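Local coordinates for uncharacterized protein (Bacteroides ovatus CL02T12C04, PDB 6PTM) that probably hydrolyses carrageenan chains from their ends, as an exo-acting carrageenase of glycoside hydrolase family GH42, at residues 441-446 and 724-729; 472-477 and 487-492. All coordinates share one frame; numbering follows the deposited sequence.

Contact 1: residues 441-446 and 724-729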
loop_
_atom_site.group_PDB
_atom_site.type_symbol
_atom_site.label_atom_id
_atom_site.label_comp_id
_atom_site.label_asym_id
_atom_site.label_seq_id
_atom_site.Cartn_x
_atom_site.Cartn_y
_atom_site.Cartn_z
ATOM N N LYS A 441 5.345 10.067 18.528
ATOM C CA LYS A 441 6.384 10.978 19.070
ATOM C C LYS A 441 6.763 12.029 18.020
ATOM O O LYS A 441 6.948 13.209 18.392
ATOM C CB LYS A 441 7.626 10.221 19.526
ATOM C CG LYS A 441 7.426 9.437 20.818
ATOM C CD LYS A 441 6.980 10.302 22.009
ATOM C CE LYS A 441 5.911 9.672 22.888
ATOM N NZ LYS A 441 6.512 8.730 23.860
ATOM N N ASN A 442 6.870 11.643 16.755
ATOM C CA ASN A 442 7.503 12.554 15.770
ATOM C C ASN A 442 6.557 12.945 14.625
ATOM O O ASN A 442 6.772 14.026 14.067
ATOM C CB ASN A 442 8.806 11.992 15.205
ATOM C CG ASN A 442 9.570 13.077 14.486
ATOM O OD1 ASN A 442 9.843 14.103 15.099
ATOM N ND2 ASN A 442 9.835 12.913 13.191
ATOM N N TYR A 443 5.556 12.124 14.301
ATOM C CA TYR A 443 4.899 12.126 12.970
ATOM C C TYR A 443 3.417 12.456 13.122
ATOM O O TYR A 443 2.819 12.151 14.166
ATOM C CB TYR A 443 5.155 10.801 12.242
ATOM C CG TYR A 443 6.624 10.486 12.050
ATOM C CD1 TYR A 443 7.346 11.069 11.021
ATOM C CD2 TYR A 443 7.292 9.614 12.888
ATOM C CE1 TYR A 443 8.683 10.788 10.818
ATOM C CE2 TYR A 443 8.638 9.326 12.708
ATOM C CZ TYR A 443 9.333 9.908 11.662
ATOM O OH TYR A 443 10.659 9.684 11.450
ATOM N N ALA A 444 2.827 12.960 12.037
ATOM C CA ALA A 444 1.396 13.300 11.963
ATOM C C ALA A 444 0.517 12.064 11.824
ATOM O O ALA A 444 -0.717 12.201 11.987
ATOM C CB ALA A 444 1.151 14.223 10.805
ATOM N N PHE A 445 1.058 10.958 11.328
ATOM C CA PHE A 445 0.251 9.766 10.968
ATOM C C PHE A 445 1.193 8.566 10.893
ATOM O O PHE A 445 2.429 8.727 10.895
ATOM C CB PHE A 445 -0.549 9.952 9.658
ATOM C CG PHE A 445 0.276 10.360 8.456
ATOM C CD1 PHE A 445 0.951 9.419 7.697
ATOM C CD2 PHE A 445 0.357 11.681 8.072
ATOM C CE1 PHE A 445 1.730 9.799 6.613
ATOM C CE2 PHE A 445 1.144 12.060 6.994
ATOM C CZ PHE A 445 1.846 11.120 6.281
ATOM N N ASP A 446 0.613 7.384 10.765
ATOM C CA ASP A 446 1.410 6.148 10.634
ATOM C C ASP A 446 1.908 6.107 9.184
ATOM O O ASP A 446 1.153 5.640 8.327
ATOM C CB ASP A 446 0.587 4.925 11.059
ATOM C CG ASP A 446 1.386 3.638 10.886
ATOM O OD1 ASP A 446 2.592 3.745 10.567
ATOM O OD2 ASP A 446 0.801 2.560 11.052
ATOM N N VAL A 724 7.083 16.573 1.437
ATOM C CA VAL A 724 5.877 16.300 2.257
ATOM C C VAL A 724 6.296 16.341 3.724
ATOM O O VAL A 724 7.216 15.629 4.096
ATOM C CB VAL A 724 5.254 14.941 1.899
ATOM C CG1 VAL A 724 3.957 14.729 2.649
ATOM C CG2 VAL A 724 5.087 14.795 0.408
ATOM N N ASN A 725 5.608 17.143 4.527
ATOM C CA ASN A 725 5.841 17.172 5.986
ATOM C C ASN A 725 5.045 16.030 6.623
ATOM O O ASN A 725 3.816 16.160 6.767
ATOM C CB ASN A 725 5.510 18.528 6.586
ATOM C CG ASN A 725 5.913 18.615 8.038
ATOM O OD1 ASN A 725 6.614 17.739 8.549
ATOM N ND2 ASN A 725 5.504 19.683 8.704
ATOM N N ILE A 726 5.749 14.957 6.979
ATOM C CA ILE A 726 5.201 13.751 7.660
ATOM C C ILE A 726 5.260 14.031 9.165
ATOM O O ILE A 726 4.652 13.284 9.914
ATOM C CB ILE A 726 6.014 12.491 7.301
ATOM C CG1 ILE A 726 6.192 12.318 5.794
ATOM C CG2 ILE A 726 5.358 11.253 7.890
ATOM C CD1 ILE A 726 7.216 11.234 5.420
ATOM N N GLY A 727 5.959 15.090 9.572
ATOM C CA GLY A 727 6.116 15.480 10.987
ATOM C C GLY A 727 4.827 16.018 11.606
ATOM O O GLY A 727 3.953 16.554 10.896
ATOM N N LYS A 728 4.738 15.984 12.927
ATOM C CA LYS A 728 3.487 16.340 13.626
ATOM C C LYS A 728 3.454 17.830 13.958
ATOM O O LYS A 728 2.487 18.247 14.600
ATOM C CB LYS A 728 3.394 15.582 14.944
ATOM C CG LYS A 728 4.472 16.006 15.919
ATOM C CD LYS A 728 4.668 15.027 17.037
ATOM C CE LYS A 728 3.741 15.268 18.197
ATOM N NZ LYS A 728 4.487 14.982 19.443
ATOM N N SER A 729 4.472 18.608 13.617
ATOM C CA SER A 729 4.415 20.078 13.857
ATOM C C SER A 729 5.022 20.793 12.659
ATOM O O SER A 729 5.607 20.125 11.830
ATOM C CB SER A 729 5.067 20.475 15.192
ATOM O OG SER A 729 6.468 20.222 15.171
#

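Contact 2: residues 472-477 and 487-492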
loop_
_atom_site.group_PDB
_atom_site.type_symbol
_atom_site.label_atom_id
_atom_site.label_comp_id
_atom_site.label_asym_id
_atom_site.label_seq_id
_atom_site.Cartn_x
_atom_site.Cartn_y
_atom_site.Cartn_z
ATOM N N HIS A 472 -6.778 2.311 3.211
ATOM C CA HIS A 472 -7.053 2.602 4.638
ATOM C C HIS A 472 -6.212 3.815 5.050
ATOM O O HIS A 472 -5.716 3.858 6.207
ATOM C CB HIS A 472 -6.884 1.324 5.488
ATOM C CG HIS A 472 -8.086 0.438 5.455
ATOM N ND1 HIS A 472 -9.310 0.821 6.023
ATOM C CD2 HIS A 472 -8.273 -0.790 4.915
ATOM C CE1 HIS A 472 -10.198 -0.136 5.797
ATOM N NE2 HIS A 472 -9.585 -1.137 5.100
ATOM N N MET A 473 -6.081 4.792 4.155
ATOM C CA MET A 473 -5.382 6.084 4.450
ATOM C C MET A 473 -6.359 7.154 4.942
ATOM O O MET A 473 -5.864 8.245 5.293
ATOM C CB MET A 473 -4.630 6.594 3.217
ATOM C CG MET A 473 -3.462 5.688 2.841
ATOM S SD MET A 473 -3.416 5.241 1.077
ATOM C CE MET A 473 -2.999 6.863 0.435
ATOM N N LEU A 474 -7.672 6.878 5.015
ATOM C CA LEU A 474 -8.668 7.863 5.549
ATOM C C LEU A 474 -9.284 7.355 6.869
ATOM O O LEU A 474 -9.347 8.162 7.789
ATOM C CB LEU A 474 -9.749 8.170 4.504
ATOM C CG LEU A 474 -9.213 8.689 3.167
ATOM C CD1 LEU A 474 -10.353 8.902 2.189
ATOM C CD2 LEU A 474 -8.400 9.969 3.366
ATOM N N SER A 475 -9.737 6.091 6.948
ATOM C CA SER A 475 -10.291 5.490 8.195
ATOM C C SER A 475 -9.884 4.012 8.343
ATOM O O SER A 475 -9.570 3.324 7.319
ATOM C CB SER A 475 -11.813 5.675 8.280
ATOM O OG SER A 475 -12.473 4.956 7.251
ATOM N N THR A 476 -9.902 3.554 9.596
ATOM C CA THR A 476 -9.736 2.136 10.028
ATOM C C THR A 476 -10.736 1.820 11.161
ATOM O O THR A 476 -11.460 2.757 11.619
ATOM C CB THR A 476 -8.292 1.882 10.498
ATOM O OG1 THR A 476 -8.068 2.537 11.752
ATOM C CG2 THR A 476 -7.249 2.325 9.486
ATOM N N GLY A 477 -10.734 0.572 11.639
ATOM C CA GLY A 477 -11.413 0.159 12.885
ATOM C C GLY A 477 -10.870 0.896 14.103
ATOM O O GLY A 477 -11.618 1.061 15.067
ATOM N N GLU A 487 -6.228 18.592 3.906
ATOM C CA GLU A 487 -4.733 18.659 3.830
ATOM C C GLU A 487 -4.168 17.265 4.171
ATOM O O GLU A 487 -3.208 16.829 3.549
ATOM C CB GLU A 487 -4.148 19.716 4.776
ATOM C CG GLU A 487 -4.398 21.164 4.353
ATOM C CD GLU A 487 -5.801 21.733 4.588
ATOM O OE1 GLU A 487 -6.578 21.153 5.365
ATOM O OE2 GLU A 487 -6.137 22.705 3.912
ATOM N N TYR A 488 -4.719 16.621 5.190
ATOM C CA TYR A 488 -4.301 15.258 5.574
ATOM C C TYR A 488 -4.536 14.319 4.386
ATOM O O TYR A 488 -3.647 13.523 4.034
ATOM C CB TYR A 488 -5.054 14.739 6.805
ATOM C CG TYR A 488 -4.819 13.265 6.968
ATOM C CD1 TYR A 488 -3.600 12.778 7.439
ATOM C CD2 TYR A 488 -5.748 12.357 6.488
ATOM C CE1 TYR A 488 -3.348 11.412 7.500
ATOM C CE2 TYR A 488 -5.519 10.995 6.559
ATOM C CZ TYR A 488 -4.315 10.518 7.060
ATOM O OH TYR A 488 -4.107 9.154 7.098
ATOM N N ALA A 489 -5.708 14.423 3.772
ATOM C CA ALA A 489 -6.117 13.454 2.736
ATOM C C ALA A 489 -5.163 13.598 1.537
ATOM O O ALA A 489 -4.616 12.549 0.994
ATOM C CB ALA A 489 -7.569 13.672 2.356
ATOM N N ARG A 490 -4.956 14.846 1.098
ATOM C CA ARG A 490 -4.054 15.182 -0.045
ATOM C C ARG A 490 -2.623 14.726 0.265
ATOM O O ARG A 490 -1.990 14.100 -0.607
ATOM C CB ARG A 490 -4.075 16.684 -0.322
ATOM C CG ARG A 490 -2.965 17.189 -1.227
ATOM C CD ARG A 490 -3.168 18.661 -1.540
ATOM N NE ARG A 490 -4.336 18.865 -2.393
ATOM C CZ ARG A 490 -4.341 18.842 -3.730
ATOM N NH1 ARG A 490 -3.226 18.631 -4.393
ATOM N NH2 ARG A 490 -5.476 19.027 -4.407
ATOM N N GLY A 491 -2.097 15.062 1.433
ATOM C CA GLY A 491 -0.700 14.698 1.780
ATOM C C GLY A 491 -0.474 13.204 1.693
ATOM O O GLY A 491 0.584 12.746 1.232
ATOM N N ASN A 492 -1.450 12.429 2.133
ATOM C CA ASN A 492 -1.339 10.961 2.206
ATOM C C ASN A 492 -1.390 10.367 0.806
ATOM O O ASN A 492 -0.577 9.473 0.537
ATOM C CB ASN A 492 -2.426 10.388 3.110
ATOM C CG ASN A 492 -1.835 9.611 4.253
ATOM O OD1 ASN A 492 -1.930 8.384 4.281
ATOM N ND2 ASN A 492 -1.209 10.320 5.184
#

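Contact 1: residues 441-446 and 724-729
A single beta bridge between Y443 and G727, with CA atoms 4.1 Å apart, ties the loop ahead of helix 448-460 to the chain leaving strand 718-725 of the C-terminal antiparallel sheet. Two backbone bonds flank the bridged pair: A444 N donates to I726 O at 2.8 Å and nearly straight (170°), while the bond from K728 N to N442 O is more bent. I726 O is also approached by Y443 CA, a CH...O contact of 3.3 Å, and it lies in the plane of the Y443 ring, at its edge. With CG anti to its own carbonyl carbon (chi1 -58°), Y443 sets CD1 3.7 Å from I726 CG2; F445 CZ reaches the same methyl at 3.9 Å, so two aromatic side chains share one branch of I726. N442 ND2 sits over one face of the Y443 ring, offset toward its rim, and is held there by P705 O, while OD1 takes a bond from R702. On the exposed side K728 runs along the carbonyls of K441 and N442, and its bends at chi3 and chi4 bring NZ 3.2 Å from K441 O, well above that carbonyl plane (53°). An Asx turn shapes the partner chain: N725 OD1 accepts from G727 N, and a side chain on G727 would run into that oxygen. N725 ND2 in turn donates to S729 O at 3.2 Å, spanning the turn. Around the contact, L495 of helix 486-498 packs on both F445 and I726, W447 meets the Y443 ring, and the hydroxyl of Y443 bonds to E588 on helix 579-590. Backbone bonding of V724 to E708 continues the sheet into strand 707-715, and D446 OD1 caps V448 N at the start of helix 448-460.

Contact 2: residues 472-477 and 487-492
M473 and Y488 join the two halves of a beta-alpha unit of the catalytic barrel expected for GH42: the loop leaving strand 466-471 folds back against helix 486-498. The tight part is polar at its centre. Y488 OH donates to M473 O at 2.7 Å, standing 35° above the carbonyl plane, and the oxygen sits at the ring's edge, only 3.0 Å from Y488 CE2. CG of Y488 is anti to the backbone N (chi1 168°), which carries the ring off the helix and across to the loop. The hydroxyl also bonds with C428 N and S427 OG, so one oxygen links the helix to two loops. A phenylalanine in place of Y488 would probably leave M473 O, C428 N and S427 OG without this shared partner, weakening the hold of both loops on the helix.

Beside it, the N492 and M473 side chains cross obliquely, with N492 OD1 3.4 Å from M473 CB and CG, and the hydrogen bond of OD1 is with S427 OG. The M473 chain bends at chi2 and chi3, and its CE ends 3.6 Å from N492 O. Packing slackens through L474, whose CD2 is 3.9 Å from A489 CB but 4.4 Å from Y488 CE2; I536 and V540 of helix 534-549 cover this leucine as well. Farther along, the loop parts from the helix: exposed G477 has nothing of 487-492 near it, and R490, partly exposed on another side of the helix, forms salt bridges with E539 and D546. The loop's own bend is pinned by H472, whose ND1 donates to S475 O at 2.8 Å, almost straight (172°), in the planes of both ring and carbonyl.

How the contacts relate
Both contacts are mainly buried, but contact 1 reaches the surface through K441 and K728, whereas every touching residue of contact 2 is buried. Their chemistry differs accordingly: contact 1 joins distant parts of the chain by backbone pairing, contact 2 packs a loop on its own following helix through a tyrosine hydroxyl and apolar side chains. Helix 486-498 serves both. Their centres are 13 Å apart, and F445 bridges the gap, with CE1 3.3 Å from N492 ND2 and CD2 3.8 Å from Y488 CE1. C428 is a further shared neighbour, bonding to the backbone of D446 and the hydroxyl of Y488.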